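Local atomic coordinates of Nrps/pks (Streptomyces albus, PDB entry 4OPF), a protein that serves as a ketosynthase domain of an "AT-less" type I polyketide synthase for oxazolomycin, probably carrying the growing acyl chain as a thioester in its active site. Residues P22-D25 against A26-R29; S326-N330 against I331-Q335. All coordinates share one frame; numbering follows the deposited sequence.

Interaction 1: P22-D25 against A26-R29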
loop_
_atom_site.group_PDB
_atom_site.type_symbol
_atom_site.label_atom_id
_atom_site.label_comp_id
_atom_site.label_asym_id
_atom_site.label_seq_id
_atom_site.Cartn_x
_atom_site.Cartn_y
_atom_site.Cartn_z
ATOM N N PRO A 22 -12.457 8.622 25.500
ATOM C CA PRO A 22 -11.388 9.559 25.152
ATOM C C PRO A 22 -9.968 9.024 25.147
ATOM O O PRO A 22 -9.091 9.688 24.624
ATOM C CB PRO A 22 -11.472 10.655 26.250
ATOM C CG PRO A 22 -12.814 10.467 26.898
ATOM C CD PRO A 22 -13.131 9.007 26.764
ATOM N N ASP A 23 -9.730 7.847 25.708
ATOM C CA ASP A 23 -8.409 7.229 25.685
ATOM C C ASP A 23 -8.639 5.734 25.891
ATOM O O ASP A 23 -9.782 5.320 26.075
ATOM C CB ASP A 23 -7.494 7.853 26.760
ATOM C CG ASP A 23 -7.977 7.573 28.236
ATOM O OD1 ASP A 23 -8.710 6.609 28.566
ATOM O OD2 ASP A 23 -7.581 8.333 29.120
ATOM N N LEU A 24 -7.589 4.923 25.855
ATOM C CA LEU A 24 -7.728 3.494 25.861
ATOM C C LEU A 24 -8.197 2.905 27.205
ATOM O O LEU A 24 -8.750 1.824 27.247
ATOM C CB LEU A 24 -6.436 2.819 25.421
ATOM C CG LEU A 24 -6.139 3.087 23.941
ATOM C CD1 LEU A 24 -5.086 2.153 23.462
ATOM C CD2 LEU A 24 -7.337 2.971 23.004
ATOM N N ASP A 25 -7.950 3.592 28.295
ATOM C CA ASP A 25 -8.443 3.139 29.569
ATOM C C ASP A 25 -9.958 3.291 29.582
ATOM O O ASP A 25 -10.647 2.404 30.042
ATOM C CB ASP A 25 -7.756 3.910 30.711
ATOM C CG ASP A 25 -6.305 3.448 30.933
ATOM O OD1 ASP A 25 -5.899 2.378 30.435
ATOM O OD2 ASP A 25 -5.558 4.158 31.608
ATOM N N ALA A 26 -10.472 4.398 29.057
ATOM C CA ALA A 26 -11.894 4.562 28.959
ATOM C C ALA A 26 -12.497 3.577 27.926
ATOM O O ALA A 26 -13.614 3.102 28.084
ATOM C CB ALA A 26 -12.259 6.014 28.650
ATOM N N TYR A 27 -11.763 3.268 26.863
ATOM C CA TYR A 27 -12.232 2.316 25.902
ATOM C C TYR A 27 -12.373 0.924 26.570
ATOM O O TYR A 27 -13.345 0.229 26.359
ATOM C CB TYR A 27 -11.289 2.294 24.698
ATOM C CG TYR A 27 -11.733 1.526 23.509
ATOM C CD1 TYR A 27 -13.001 1.643 22.994
ATOM C CD2 TYR A 27 -10.838 0.737 22.835
ATOM C CE1 TYR A 27 -13.379 0.913 21.859
ATOM C CE2 TYR A 27 -11.158 0.075 21.677
ATOM C CZ TYR A 27 -12.434 0.164 21.187
ATOM O OH TYR A 27 -12.723 -0.574 20.041
ATOM N N TRP A 28 -11.394 0.517 27.341
ATOM C CA TRP A 28 -11.456 -0.728 28.042
ATOM C C TRP A 28 -12.618 -0.749 29.019
ATOM O O TRP A 28 -13.307 -1.715 29.072
ATOM C CB TRP A 28 -10.163 -1.025 28.782
ATOM C CG TRP A 28 -10.253 -2.296 29.554
ATOM C CD1 TRP A 28 -10.274 -2.431 30.921
ATOM C CD2 TRP A 28 -10.441 -3.610 29.020
ATOM N NE1 TRP A 28 -10.426 -3.766 31.249
ATOM C CE2 TRP A 28 -10.504 -4.504 30.103
ATOM C CE3 TRP A 28 -10.497 -4.123 27.726
ATOM C CZ2 TRP A 28 -10.663 -5.865 29.933
ATOM C CZ3 TRP A 28 -10.591 -5.499 27.548
ATOM C CH2 TRP A 28 -10.712 -6.339 28.638
ATOM N N ARG A 29 -12.858 0.328 29.752
ATOM C CA ARG A 29 -14.016 0.394 30.642
ATOM C C ARG A 29 -15.321 0.262 29.869
ATOM O O ARG A 29 -16.205 -0.502 30.284
ATOM C CB ARG A 29 -14.035 1.666 31.518
ATOM C CG ARG A 29 -13.032 1.580 32.674
ATOM C CD ARG A 29 -13.108 2.709 33.684
ATOM N NE ARG A 29 -13.052 4.055 33.096
ATOM C CZ ARG A 29 -11.920 4.744 32.832
ATOM N NH1 ARG A 29 -11.995 5.973 32.297
ATOM N NH2 ARG A 29 -10.706 4.212 33.073
HETATM O O HOH W 1 -9.715 7.502 31.024
#
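Ala-26 meets Asp-23 and Pro-22 in the first turn of helix 24-33, where backbone N-H groups have no earlier turn to serve them. Asp-23 is the N-cap, and its OD1 takes the N-H of Ala-26 at 2.9 Å and a nearly straight 165°. Its CG stands between the backbone N and the carbonyl carbon (chi1 65°), which turns the carboxylate back over the turn to meet that N-H. Pro-22, in the loop before the helix, touches the methyl with one ring atom, CD, 3.6 Å from Ala-26 CB. Asp-25 joins the next turn through its carbonyl, which accepts from Arg-29 N at 3.0 Å. The same oxygen lies over one face of the Arg-29 guanidinium, toward the rim of the group and nearest NH2 at 3.5 Å, because the arginine chain bends at chi3 (-52°) and folds back toward the start of the helix; Ala-26 CA lies over that face too. At the edge of the guanidinium, in plane, Arg-29 NH1 donates to a water at 3.0 Å, and the water donates to Asp-23 OD1 at 2.8 Å, so the capping oxygen is gripped twice. Leu-24 works on another side of the helix, its CD2 reaching Tyr-27 CD2 at 4.2 Å, while its carbonyl accepts from Trp-28 N at 3.0 Å. These apolar groups seat helix 24-33 against helix 338-352: Leu-24 and Tyr-27 both touch Ile-344, Trp-28 packs on Leu-348, and the hydroxyl of Tyr-27 is hydrogen-bonded to the carbonyl oxygen of Ala-341.

Interaction 2: S326-N330 against I331-Q335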
loop_
_atom_site.group_PDB
_atom_site.type_symbol
_atom_site.label_atom_id
_atom_site.label_comp_id
_atom_site.label_asym_id
_atom_site.label_seq_id
_atom_site.Cartn_x
_atom_site.Cartn_y
_atom_site.Cartn_z
ATOM N N SER A 326 -18.118 -8.272 18.543
ATOM C CA SER A 326 -18.045 -7.078 17.721
ATOM C C SER A 326 -18.099 -5.823 18.556
ATOM O O SER A 326 -18.980 -5.720 19.416
ATOM C CB SER A 326 -19.275 -7.073 16.777
ATOM O OG SER A 326 -19.296 -5.861 16.025
ATOM N N VAL A 327 -17.324 -4.781 18.191
ATOM C CA VAL A 327 -17.385 -3.487 18.850
ATOM C C VAL A 327 -18.515 -2.644 18.354
ATOM O O VAL A 327 -18.801 -1.590 18.933
ATOM C CB VAL A 327 -16.129 -2.587 18.657
ATOM C CG1 VAL A 327 -14.979 -3.190 19.348
ATOM C CG2 VAL A 327 -15.728 -2.419 17.206
ATOM N N LYS A 328 -19.088 -3.016 17.227
ATOM C CA LYS A 328 -20.033 -2.090 16.585
ATOM C C LYS A 328 -21.280 -1.752 17.417
ATOM O O LYS A 328 -21.736 -0.624 17.401
ATOM C CB LYS A 328 -20.451 -2.606 15.227
ATOM C CG LYS A 328 -19.290 -2.647 14.260
ATOM C CD LYS A 328 -19.769 -2.986 12.870
ATOM C CE LYS A 328 -18.580 -3.321 11.993
ATOM N NZ LYS A 328 -19.126 -3.678 10.649
ATOM N N PRO A 329 -21.846 -2.715 18.156
ATOM C CA PRO A 329 -22.956 -2.315 19.030
ATOM C C PRO A 329 -22.509 -1.354 20.143
ATOM O O PRO A 329 -23.329 -0.618 20.648
ATOM C CB PRO A 329 -23.423 -3.642 19.629
ATOM C CG PRO A 329 -22.962 -4.664 18.646
ATOM C CD PRO A 329 -21.611 -4.158 18.213
ATOM N N ASN A 330 -21.221 -1.328 20.501
ATOM C CA ASN A 330 -20.725 -0.428 21.516
ATOM C C ASN A 330 -20.429 0.982 20.977
ATOM O O ASN A 330 -20.660 1.952 21.680
ATOM C CB ASN A 330 -19.423 -0.938 22.113
ATOM C CG ASN A 330 -19.518 -2.367 22.661
ATOM O OD1 ASN A 330 -19.469 -3.362 21.912
ATOM N ND2 ASN A 330 -19.578 -2.475 23.964
ATOM N N ILE A 331 -19.842 1.092 19.788
ATOM C CA ILE A 331 -19.395 2.397 19.293
ATOM C C ILE A 331 -19.869 2.786 17.903
ATOM O O ILE A 331 -19.480 3.850 17.426
ATOM C CB ILE A 331 -17.875 2.498 19.261
ATOM C CG1 ILE A 331 -17.295 1.519 18.275
ATOM C CG2 ILE A 331 -17.305 2.299 20.667
ATOM C CD1 ILE A 331 -15.774 1.643 18.105
ATOM N N GLY A 332 -20.745 1.985 17.297
ATOM C CA GLY A 332 -21.193 2.168 15.909
ATOM C C GLY A 332 -20.166 1.651 14.909
ATOM O O GLY A 332 -19.307 0.866 15.271
ATOM N N HIS A 333 -20.235 2.122 13.658
ATOM C CA HIS A 333 -19.364 1.678 12.582
ATOM C C HIS A 333 -18.364 2.797 12.221
ATOM O O HIS A 333 -18.717 3.719 11.500
ATOM C CB HIS A 333 -20.192 1.335 11.340
ATOM C CG HIS A 333 -19.427 0.562 10.301
ATOM N ND1 HIS A 333 -18.070 0.701 10.103
ATOM C CD2 HIS A 333 -19.837 -0.349 9.386
ATOM C CE1 HIS A 333 -17.671 -0.102 9.132
ATOM N NE2 HIS A 333 -18.724 -0.758 8.680
ATOM N N PRO A 334 -17.112 2.723 12.710
ATOM C CA PRO A 334 -16.139 3.807 12.461
ATOM C C PRO A 334 -15.454 3.796 11.096
ATOM O O PRO A 334 -14.346 4.305 10.983
ATOM C CB PRO A 334 -15.106 3.640 13.584
ATOM C CG PRO A 334 -15.399 2.354 14.255
ATOM C CD PRO A 334 -16.556 1.661 13.559
ATOM N N GLN A 335 -16.121 3.272 10.076
ATOM C CA GLN A 335 -15.643 3.256 8.701
ATOM C C GLN A 335 -14.139 2.847 8.599
ATOM O O GLN A 335 -13.781 1.744 9.008
ATOM C CB GLN A 335 -15.929 4.615 8.061
ATOM C CG GLN A 335 -17.262 5.212 8.470
ATOM C CD GLN A 335 -18.425 4.552 7.770
ATOM O OE1 GLN A 335 -18.437 4.456 6.542
ATOM N NE2 GLN A 335 -19.425 4.093 8.545
#
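The imidazole of His-333 carries the side chain of Lys-328 over one face. Lys-328 CE stands 4.2 Å from the ring centroid and only 9° off the ring normal, a CH-pi contact, and NZ continues above the same face to within 3.5 Å of His-333 NE2. An extended lysine chain and a histidine whose CG is anti to its backbone nitrogen (chi1 -166°) bring the two side by side, pointing the same way. On the ring itself, ND1 accepts from Gln-335 N at 3.2 Å, the donor lying out of the ring plane. Lys-328 NZ has its hydrogen bonds with the carbonyl oxygens of Asn-295 and Ala-296. With an alanine at His-333, Lys-328 CE would probably lose the flat surface it rests on and Gln-335 N its acceptor. The backbone that carries Lys-328 makes a short helical turn. Ser-326 OG caps it by accepting from Lys-328 N, and Val-327 O takes both Asn-330 N and Ile-331 N. The carbonyl of Lys-328 then accepts from Gly-332 N at 2.8 Å, and Gly-332, with a positive phi of 79°, leads the chain out of the turn. Its own oxygen comes back to Lys-328 CA at 3.3 Å in a CA-H...O contact. The sequence from Lys-328 through Asn-330 and Gly-332 to His-333 matches the K...NIGH motif, and His-333 touches Cys-160, consistent with these being the cysteine and second histidine of the ketosynthase site; Asn-295 probably occupies the place of the other histidine.

Together the two contacts show a side-chain capping bond at the head of a helical turn in two different surroundings. Interaction 1 is a surface contact, where an aspartate does the capping and a water ties the start of the helix to an arginine. Interaction 2 is buried, its cap comes from a serine, and the amine of its lysine is met by protein carbonyls rather than by water in the bonds described. Both lean on helix 338-352, and they also touch each other: Tyr-27 OH packs 3.5 Å from Val-327 CG1. The helix of 22-29 thus lies against the 326-335 turn, and the loop that follows that turn carries the probable active-site histidine.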